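Local coordinates for protein - conserved hypothetical (Bacillus anthracis, PDB 4LES) that is of unknown function, a conserved bacterial protein built largely from antiparallel beta sheets, at residues 75-80 and 84-89; 192-195 and 201-204; 127-132 and 173-178. All coordinates share one frame; numbering follows the deposited sequence.

Interaction 1: 75-80 and 84-89; sequences NKDFHT and DVTVKR. With PO4 (phosphate ion), chain E; EOH (ethanol), chain D.
His79 turns an edge of its imidazole to the carboxylate of Asp84, ND1 donating to the syn lone pair of OD1 at 2.8 Å. Asp84 OD1 lies 23° out of the ring plane, and ring and carboxylate planes are 61° apart. With His79 CG opposite the backbone N (chi1 180°), ND1 is brought to that oxygen. The Phe78 ring has Val85 O at its edge, 3.4 Å from CD1, while Val87 CG2 approaches CE1 obliquely at 3.8 Å. The carboxylates of Asp77 and Asp84 stand at a right angle, their OD2 atoms 4.2 Å apart; an ethanol oxygen sits between them, 2.8 Å from Asp77 OD2 and 2.9 Å from Asp84 OD2. Arg89 points its guanidinium edge at a phosphate, NH2 bonding O3 at 3.1 Å; both bound groups probably come from the crystallisation liquor. Lys76–Val87 and Phe78–Val85 are antiparallel hydrogen-bonded pairs, and Asn75 and Lys76 both face Val87 in a G1 beta bulge. This beta hairpin forms one side of a four-stranded antiparallel sheet: strand 69-79 is outermost, 83-96 pairs onward with 110-121, and the face carrying Phe78, Val85 and Val87 packs on Val197 of strand 193-197.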
loop_
_atom_site.group_PDB
_atom_site.type_symbol
_atom_site.label_atom_id
_atom_site.label_comp_id
_atom_site.label_asym_id
_atom_site.label_seq_id
_atom_site.Cartn_x
_atom_site.Cartn_y
_atom_site.Cartn_z
ATOM N N ASN A 75 -2.500 -3.241 -11.018
ATOM C CA ASN A 75 -2.370 -2.339 -12.182
ATOM C C ASN A 75 -3.679 -1.764 -12.687
ATOM O O ASN A 75 -3.954 -1.780 -13.885
ATOM C CB ASN A 75 -1.606 -3.052 -13.307
ATOM C CG ASN A 75 -0.186 -3.409 -12.890
ATOM O OD1 ASN A 75 0.276 -4.531 -13.071
ATOM N ND2 ASN A 75 0.483 -2.460 -12.266
ATOM N N LYS A 76 -4.470 -1.230 -11.756
ATOM C CA LYS A 76 -5.745 -0.588 -12.067
ATOM C C LYS A 76 -5.839 0.795 -11.467
ATOM O O LYS A 76 -5.314 1.030 -10.381
ATOM C CB LYS A 76 -6.917 -1.416 -11.547
ATOM C CG LYS A 76 -6.966 -2.778 -12.191
ATOM C CD LYS A 76 -8.207 -3.586 -11.855
ATOM C CE LYS A 76 -8.001 -5.008 -12.384
ATOM N NZ LYS A 76 -9.216 -5.818 -12.152
ATOM N N ASP A 77 -6.518 1.689 -12.178
ATOM C CA ASP A 77 -6.713 3.065 -11.763
ATOM C C ASP A 77 -8.205 3.201 -11.376
ATOM O O ASP A 77 -9.080 2.683 -12.061
ATOM C CB ASP A 77 -6.285 3.987 -12.921
ATOM C CG ASP A 77 -6.164 5.455 -12.526
ATOM O OD1 ASP A 77 -6.510 5.815 -11.372
ATOM O OD2 ASP A 77 -5.714 6.248 -13.396
ATOM N N PHE A 78 -8.466 3.849 -10.243
ATOM C CA PHE A 78 -9.784 3.999 -9.704
ATOM C C PHE A 78 -10.070 5.465 -9.550
ATOM O O PHE A 78 -9.332 6.203 -8.891
ATOM C CB PHE A 78 -9.875 3.327 -8.354
ATOM C CG PHE A 78 -9.516 1.881 -8.375
ATOM C CD1 PHE A 78 -8.205 1.476 -8.207
ATOM C CD2 PHE A 78 -10.477 0.927 -8.551
ATOM C CE1 PHE A 78 -7.859 0.139 -8.215
ATOM C CE2 PHE A 78 -10.144 -0.422 -8.557
ATOM C CZ PHE A 78 -8.824 -0.810 -8.389
ATOM N N HIS A 79 -11.171 5.882 -10.148
ATOM C CA HIS A 79 -11.561 7.255 -10.140
ATOM C C HIS A 79 -12.387 7.686 -8.919
ATOM O O HIS A 79 -13.347 7.020 -8.537
ATOM C CB HIS A 79 -12.364 7.535 -11.389
ATOM C CG HIS A 79 -12.824 8.935 -11.480
ATOM N ND1 HIS A 79 -12.002 9.956 -11.905
ATOM C CD2 HIS A 79 -14.020 9.499 -11.186
ATOM C CE1 HIS A 79 -12.678 11.092 -11.870
ATOM N NE2 HIS A 79 -13.902 10.837 -11.445
ATOM N N THR A 80 -11.978 8.801 -8.307
ATOM C CA THR A 80 -12.710 9.408 -7.197
ATOM C C THR A 80 -12.858 10.852 -7.632
ATOM O O THR A 80 -12.190 11.289 -8.580
ATOM C CB THR A 80 -11.989 9.289 -5.825
ATOM O OG1 THR A 80 -10.826 10.139 -5.778
ATOM C CG2 THR A 80 -11.610 7.861 -5.552
ATOM N N ASP A 84 -7.432 10.309 -8.912
ATOM C CA ASP A 84 -7.397 8.989 -9.570
ATOM C C ASP A 84 -6.353 8.230 -8.790
ATOM O O ASP A 84 -5.205 8.665 -8.718
ATOM C CB ASP A 84 -6.980 9.067 -11.048
ATOM C CG ASP A 84 -8.145 9.460 -11.961
ATOM O OD1 ASP A 84 -9.311 9.361 -11.514
ATOM O OD2 ASP A 84 -7.881 9.877 -13.113
ATOM N N VAL A 85 -6.756 7.116 -8.197
ATOM C CA VAL A 85 -5.883 6.304 -7.380
ATOM C C VAL A 85 -5.469 5.054 -8.134
ATOM O O VAL A 85 -6.315 4.276 -8.559
ATOM C CB VAL A 85 -6.596 5.891 -6.078
ATOM C CG1 VAL A 85 -5.711 4.966 -5.265
ATOM C CG2 VAL A 85 -6.986 7.124 -5.270
ATOM N N THR A 86 -4.173 4.870 -8.323
ATOM C CA THR A 86 -3.665 3.697 -9.016
ATOM C C THR A 86 -3.141 2.716 -7.999
ATOM O O THR A 86 -2.393 3.101 -7.092
ATOM C CB THR A 86 -2.525 4.076 -9.962
ATOM O OG1 THR A 86 -3.035 4.945 -10.959
ATOM C CG2 THR A 86 -1.949 2.836 -10.647
ATOM N N VAL A 87 -3.574 1.463 -8.109
ATOM C CA VAL A 87 -3.061 0.387 -7.280
ATOM C C VAL A 87 -2.188 -0.457 -8.205
ATOM O O VAL A 87 -2.648 -0.992 -9.206
ATOM C CB VAL A 87 -4.168 -0.450 -6.639
ATOM C CG1 VAL A 87 -3.571 -1.562 -5.792
ATOM C CG2 VAL A 87 -5.022 0.449 -5.755
ATOM N N LYS A 88 -0.912 -0.564 -7.878
ATOM C CA LYS A 88 -0.006 -1.254 -8.772
ATOM C C LYS A 88 0.087 -2.702 -8.442
ATOM O O LYS A 88 -0.236 -3.540 -9.240
ATOM C CB LYS A 88 1.352 -0.594 -8.727
ATOM C CG LYS A 88 1.298 0.856 -9.158
ATOM C CD LYS A 88 2.671 1.492 -9.018
ATOM C CE LYS A 88 2.642 2.895 -9.572
ATOM N NZ LYS A 88 3.939 3.609 -9.388
ATOM N N ARG A 89 0.507 -3.018 -7.244
ATOM C CA ARG A 89 0.606 -4.394 -6.879
ATOM C C ARG A 89 0.554 -4.547 -5.395
ATOM O O ARG A 89 0.658 -3.568 -4.650
ATOM C CB ARG A 89 1.884 -4.986 -7.424
ATOM C CG ARG A 89 3.120 -4.206 -7.073
ATOM C CD ARG A 89 4.403 -4.873 -7.648
ATOM N NE ARG A 89 5.507 -4.195 -6.994
ATOM C CZ ARG A 89 6.747 -4.657 -6.818
ATOM N NH1 ARG A 89 7.126 -5.844 -7.281
ATOM N NH2 ARG A 89 7.616 -3.892 -6.161
HETATM P P PO4 E . 10.463 -6.028 -5.540
HETATM O O1 PO4 E . 9.341 -5.760 -4.560
HETATM O O2 PO4 E . 10.195 -7.269 -6.348
HETATM O O3 PO4 E . 10.549 -4.858 -6.468
HETATM O O4 PO4 E . 11.757 -6.197 -4.791
HETATM C C1 EOH D . -4.981 9.337 -15.097
HETATM C C2 EOH D . -5.385 10.777 -15.346
HETATM O O EOH D . -5.186 8.988 -13.721
#

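Interaction 2: 192-195 and 201-204; sequences KWYV and YKEQ
Lys202 lays its side chain across one face of the Tyr194 ring. From CB the chain starts anti to the backbone N (chi1 -172°) and continues extended, which carries it alongside the tyrosine. CG lies 3.9 Å from Tyr194 CD2 and also nears Tyr194 CB. Beyond CD, CE sits above the plane, 3.8 Å from Tyr194 CG, in a CH-pi contact offset toward the rim. NZ ends 4.7 Å from the ring centroid and just 5° off the normal, a cation-pi contact; it has a long, weak ion pair with Asp142 as well. Gln204 packs its aliphatic part against the same ring, CB lying 3.6 Å from Tyr194 CD2, with the amide plane 30° from the ring plane. Its NE2, which bonds Lys206 O, also lies 3.8 Å from Lys192 CD. Beneath these side chains Val195 and Glu203 form an antiparallel hydrogen-bonded pair: Val195 N reaches Glu203 O at 2.8 Å, and Glu203 N reaches Val195 O at 2.9 Å. The two strands make a beta hairpin, extended by strand 135-139 on the far side of 193-197, where Tyr194 pairs with Val138. Chemically, the CE methylene and the ammonium of Lys202 share one aromatic face, so the partly exposed tyrosine offers both apolar surface and a pi cloud that probably gives modest stabilisation to the charge.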
loop_
_atom_site.group_PDB
_atom_site.type_symbol
_atom_site.label_atom_id
_atom_site.label_comp_id
_atom_site.label_asym_id
_atom_site.label_seq_id
_atom_site.Cartn_x
_atom_site.Cartn_y
_atom_site.Cartn_z
ATOM N N LYS A 192 -9.171 -15.378 1.145
ATOM C CA LYS A 192 -9.402 -14.412 0.077
ATOM C C LYS A 192 -9.095 -13.006 0.621
ATOM O O LYS A 192 -9.439 -12.672 1.771
ATOM C CB LYS A 192 -10.825 -14.491 -0.427
ATOM C CG LYS A 192 -11.130 -15.852 -1.034
ATOM C CD LYS A 192 -12.541 -15.952 -1.561
ATOM C CE LYS A 192 -12.746 -17.336 -2.154
ATOM N NZ LYS A 192 -14.158 -17.560 -2.557
ATOM N N TRP A 193 -8.430 -12.201 -0.200
ATOM C CA TRP A 193 -8.032 -10.860 0.179
ATOM C C TRP A 193 -8.377 -9.865 -0.909
ATOM O O TRP A 193 -8.507 -10.208 -2.085
ATOM C CB TRP A 193 -6.542 -10.832 0.564
ATOM C CG TRP A 193 -6.299 -11.599 1.827
ATOM C CD1 TRP A 193 -6.243 -12.963 1.959
ATOM C CD2 TRP A 193 -6.123 -11.062 3.144
ATOM N NE1 TRP A 193 -6.039 -13.305 3.276
ATOM C CE2 TRP A 193 -5.959 -12.160 4.025
ATOM C CE3 TRP A 193 -6.074 -9.763 3.664
ATOM C CZ2 TRP A 193 -5.756 -12.000 5.403
ATOM C CZ3 TRP A 193 -5.874 -9.598 5.039
ATOM C CH2 TRP A 193 -5.713 -10.717 5.892
ATOM N N TYR A 194 -8.551 -8.624 -0.483
ATOM C CA TYR A 194 -8.987 -7.569 -1.361
ATOM C C TYR A 194 -8.308 -6.263 -1.035
ATOM O O TYR A 194 -7.750 -6.072 0.063
ATOM C CB TYR A 194 -10.502 -7.342 -1.156
ATOM C CG TYR A 194 -11.344 -8.586 -1.244
ATOM C CD1 TYR A 194 -11.459 -9.439 -0.161
ATOM C CD2 TYR A 194 -12.025 -8.915 -2.419
ATOM C CE1 TYR A 194 -12.227 -10.607 -0.237
ATOM C CE2 TYR A 194 -12.813 -10.067 -2.503
ATOM C CZ TYR A 194 -12.903 -10.909 -1.410
ATOM O OH TYR A 194 -13.651 -12.047 -1.473
ATOM N N VAL A 195 -8.339 -5.360 -2.002
ATOM C CA VAL A 195 -7.911 -3.982 -1.767
ATOM C C VAL A 195 -9.161 -3.119 -1.976
ATOM O O VAL A 195 -9.821 -3.221 -3.020
ATOM C CB VAL A 195 -6.769 -3.524 -2.673
ATOM C CG1 VAL A 195 -6.524 -2.041 -2.462
ATOM C CG2 VAL A 195 -5.493 -4.314 -2.356
ATOM N N TYR A 201 -14.518 0.922 -4.193
ATOM C CA TYR A 201 -14.138 -0.141 -5.091
ATOM C C TYR A 201 -13.538 -1.249 -4.256
ATOM O O TYR A 201 -12.826 -0.984 -3.275
ATOM C CB TYR A 201 -13.058 0.324 -6.065
ATOM C CG TYR A 201 -13.435 1.498 -6.918
ATOM C CD1 TYR A 201 -13.162 2.794 -6.503
ATOM C CD2 TYR A 201 -14.033 1.312 -8.162
ATOM C CE1 TYR A 201 -13.498 3.880 -7.288
ATOM C CE2 TYR A 201 -14.353 2.392 -8.964
ATOM C CZ TYR A 201 -14.082 3.681 -8.517
ATOM O OH TYR A 201 -14.426 4.769 -9.296
ATOM N N LYS A 202 -13.801 -2.488 -4.656
ATOM C CA LYS A 202 -13.278 -3.661 -3.970
ATOM C C LYS A 202 -12.648 -4.521 -5.041
ATOM O O LYS A 202 -13.313 -5.012 -5.926
ATOM C CB LYS A 202 -14.390 -4.395 -3.235
ATOM C CG LYS A 202 -13.921 -5.522 -2.333
ATOM C CD LYS A 202 -15.092 -6.031 -1.499
ATOM C CE LYS A 202 -14.604 -6.910 -0.362
ATOM N NZ LYS A 202 -15.693 -7.373 0.544
ATOM N N GLU A 203 -11.341 -4.653 -4.988
ATOM C CA GLU A 203 -10.604 -5.435 -5.982
ATOM C C GLU A 203 -10.045 -6.668 -5.291
ATOM O O GLU A 203 -9.266 -6.533 -4.343
ATOM C CB GLU A 203 -9.484 -4.522 -6.486
ATOM C CG GLU A 203 -8.477 -5.130 -7.393
ATOM C CD GLU A 203 -9.079 -5.512 -8.710
ATOM O OE1 GLU A 203 -10.173 -4.967 -9.054
ATOM O OE2 GLU A 203 -8.431 -6.342 -9.386
ATOM N N GLN A 204 -10.414 -7.864 -5.747
ATOM C CA GLN A 204 -9.913 -9.095 -5.139
ATOM C C GLN A 204 -8.505 -9.354 -5.626
ATOM O O GLN A 204 -8.266 -9.410 -6.818
ATOM C CB GLN A 204 -10.795 -10.295 -5.478
ATOM C CG GLN A 204 -10.356 -11.572 -4.769
ATOM C CD GLN A 204 -11.286 -12.732 -5.014
ATOM O OE1 GLN A 204 -12.225 -12.633 -5.783
ATOM N NE2 GLN A 204 -11.033 -13.845 -4.342
#

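Interaction 3: 127-132 and 173-178; sequences MKLAFL and EVKRQN
Leu129 opens a 3-10 turn, residues 129-131, beside the short strand 174-176 that carries Lys175; the CA atoms of Leu129 and Lys175 are 8.6 Å apart. The turn is held by i to i+3 bonds, Phe131 N to Lys128 O and Leu132 N to Leu129 O. No backbone hydrogen bond joins the two segments, and side chains alone span the gap. Leu132, just after the turn, points toward Lys175 and toward Gln177, which lies just beyond the strand; Leu129 gets there through its CD1 end. The methylene CG of Lys175 touches both leucines: it is 3.7 Å from Leu129 CD1 and 3.9 Å from Leu132 CD1, the side chains crossing at about a right angle. A bend at chi2 (62°) turns the lysine so that NZ reaches the next residue's carbonyl, making a weak hydrogen bond to Arg176 O at 2.9 Å, while CE stays 4.2 Å from Leu129 CD1. In the fold, the turn that follows strand 127-128 packs here against 174-184, the edge strand of the four-stranded antiparallel sheet, with Leu169 of strand 168-169 beside it. Ile165 lines the same apolar patch next to Leu129 and Lys175, and Phe83 touches Leu132. Leu132 and Gln177 reach out from opposite directions. Gln177 starts with CG between its backbone N and carbonyl carbon (chi1 43°) and then runs extended, bringing OE1 to 3.6 Å from Leu132 CD2. That oxygen is buried by the leucine and has no polar partner in the model, whereas NE2 of the same amide makes a weak hydrogen bond to Pro133 O.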
loop_
_atom_site.group_PDB
_atom_site.type_symbol
_atom_site.label_atom_id
_atom_site.label_comp_id
_atom_site.label_asym_id
_atom_site.label_seq_id
_atom_site.Cartn_x
_atom_site.Cartn_y
_atom_site.Cartn_z
HETATM N N MSE A 127 -4.985 20.296 -3.825
HETATM C CA MSE A 127 -5.878 19.628 -2.891
HETATM C C MSE A 127 -5.006 19.104 -1.791
HETATM O O MSE A 127 -3.834 18.807 -2.011
HETATM C CB MSE A 127 -6.645 18.495 -3.572
HETATM C CG MSE A 127 -7.478 18.947 -4.786
HETATM SE SE MSE A 127 -8.813 20.349 -4.366
HETATM C CE MSE A 127 -9.124 19.853 -2.482
ATOM N N LYS A 128 -5.575 18.967 -0.601
ATOM C CA LYS A 128 -4.832 18.503 0.557
ATOM C C LYS A 128 -4.619 17.004 0.540
ATOM O O LYS A 128 -5.516 16.228 0.185
ATOM C CB LYS A 128 -5.566 18.866 1.828
ATOM C CG LYS A 128 -5.904 20.349 1.927
ATOM C CD LYS A 128 -6.575 20.693 3.243
ATOM C CE LYS A 128 -5.677 20.378 4.437
ATOM N NZ LYS A 128 -6.220 20.960 5.698
ATOM N N LEU A 129 -3.424 16.622 0.977
ATOM C CA LEU A 129 -2.992 15.253 1.092
ATOM C C LEU A 129 -3.971 14.490 1.983
ATOM O O LEU A 129 -4.242 13.305 1.762
ATOM C CB LEU A 129 -1.601 15.238 1.733
ATOM C CG LEU A 129 -0.669 14.087 1.458
ATOM C CD1 LEU A 129 -0.311 14.118 -0.018
ATOM C CD2 LEU A 129 0.582 14.197 2.324
ATOM N N ALA A 130 -4.505 15.185 2.981
ATOM C CA ALA A 130 -5.484 14.605 3.907
ATOM C C ALA A 130 -6.727 14.076 3.178
ATOM O O ALA A 130 -7.387 13.163 3.664
ATOM C CB ALA A 130 -5.900 15.633 4.955
ATOM N N PHE A 131 -7.049 14.641 2.022
ATOM C CA PHE A 131 -8.208 14.155 1.284
ATOM C C PHE A 131 -7.888 12.992 0.349
ATOM O O PHE A 131 -8.760 12.539 -0.336
ATOM C CB PHE A 131 -8.884 15.279 0.524
ATOM C CG PHE A 131 -9.395 16.400 1.417
ATOM C CD1 PHE A 131 -10.097 16.122 2.592
ATOM C CD2 PHE A 131 -9.246 17.712 1.040
ATOM C CE1 PHE A 131 -10.598 17.141 3.397
ATOM C CE2 PHE A 131 -9.761 18.748 1.833
ATOM C CZ PHE A 131 -10.432 18.457 3.017
ATOM N N LEU A 132 -6.647 12.507 0.299
ATOM C CA LEU A 132 -6.366 11.328 -0.545
ATOM C C LEU A 132 -7.274 10.176 -0.147
ATOM O O LEU A 132 -7.451 9.924 1.027
ATOM C CB LEU A 132 -4.924 10.871 -0.435
ATOM C CG LEU A 132 -3.938 11.475 -1.420
ATOM C CD1 LEU A 132 -2.531 10.992 -1.080
ATOM C CD2 LEU A 132 -4.286 11.070 -2.837
ATOM N N GLU A 173 -0.490 16.553 -10.069
ATOM C CA GLU A 173 0.629 15.957 -9.341
ATOM C C GLU A 173 0.260 14.570 -8.782
ATOM O O GLU A 173 -0.877 14.320 -8.397
ATOM C CB GLU A 173 1.093 16.892 -8.217
ATOM C CG GLU A 173 2.409 16.460 -7.589
ATOM C CD GLU A 173 2.802 17.266 -6.354
ATOM O OE1 GLU A 173 2.404 18.454 -6.227
ATOM O OE2 GLU A 173 3.529 16.683 -5.507
ATOM N N VAL A 174 1.239 13.670 -8.761
ATOM C CA VAL A 174 1.039 12.310 -8.277
ATOM C C VAL A 174 1.808 12.103 -6.972
ATOM O O VAL A 174 2.933 12.545 -6.835
ATOM C CB VAL A 174 1.518 11.282 -9.303
ATOM C CG1 VAL A 174 1.203 9.880 -8.824
ATOM C CG2 VAL A 174 0.866 11.511 -10.659
ATOM N N LYS A 175 1.201 11.413 -6.025
ATOM C CA LYS A 175 1.821 11.141 -4.735
ATOM C C LYS A 175 1.741 9.659 -4.378
ATOM O O LYS A 175 0.655 9.074 -4.360
ATOM C CB LYS A 175 1.138 12.018 -3.687
ATOM C CG LYS A 175 1.168 11.525 -2.249
ATOM C CD LYS A 175 2.564 11.389 -1.633
ATOM C CE LYS A 175 2.437 10.955 -0.167
ATOM N NZ LYS A 175 3.574 10.139 0.348
ATOM N N ARG A 176 2.893 9.052 -4.110
ATOM C CA ARG A 176 2.946 7.643 -3.727
ATOM C C ARG A 176 2.257 7.460 -2.395
ATOM O O ARG A 176 2.327 8.314 -1.546
ATOM C CB ARG A 176 4.375 7.127 -3.607
ATOM C CG ARG A 176 5.161 6.983 -4.906
ATOM C CD ARG A 176 4.443 6.178 -6.000
ATOM N NE ARG A 176 3.904 4.860 -5.580
ATOM C CZ ARG A 176 4.486 3.668 -5.751
ATOM N NH1 ARG A 176 5.669 3.539 -6.345
ATOM N NH2 ARG A 176 3.872 2.582 -5.315
ATOM N N GLN A 177 1.549 6.353 -2.241
ATOM C CA GLN A 177 0.850 6.040 -0.987
ATOM C C GLN A 177 0.940 4.539 -0.721
ATOM O O GLN A 177 -0.057 3.798 -0.740
ATOM C CB GLN A 177 -0.605 6.621 -0.890
ATOM C CG GLN A 177 -1.537 6.529 -2.110
ATOM C CD GLN A 177 -2.999 7.001 -1.842
ATOM O OE1 GLN A 177 -3.672 7.553 -2.727
ATOM N NE2 GLN A 177 -3.484 6.782 -0.623
ATOM N N ASN A 178 2.177 4.100 -0.486
ATOM C CA ASN A 178 2.439 2.709 -0.154
ATOM C C ASN A 178 1.976 2.375 1.257
ATOM O O ASN A 178 2.214 3.143 2.156
ATOM C CB ASN A 178 3.928 2.407 -0.314
ATOM C CG ASN A 178 4.374 2.507 -1.767
ATOM O OD1 ASN A 178 3.607 2.222 -2.681
ATOM N ND2 ASN A 178 5.582 2.942 -1.981
#

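Interaction 1 is the hub: its centre lies about 13 Å from that of each other contact, while the centres of interactions 2 and 3 are about 21 Å apart. Interactions 1 and 2 meet directly. Lys76 NZ forms a salt bridge with Glu203 OE2 at 2.9 Å, Tyr201 OH lies 2.6 Å from His79 O in a probable hydrogen bond, and Phe78 CD2 packs 3.4 Å from Tyr201 CG. Toward interaction 3, Val85 CG1 comes within 4.2 Å of Gln177 OE1, and Lys88 NZ, salt-bridged to Glu118, lies 3.5 Å from the like-charged Arg176 NH1. Residues 84-89 and 173-178 belong to one four-stranded sheet. No active site has been assigned; among these segments the phosphate and ethanol touch interaction 1 alone.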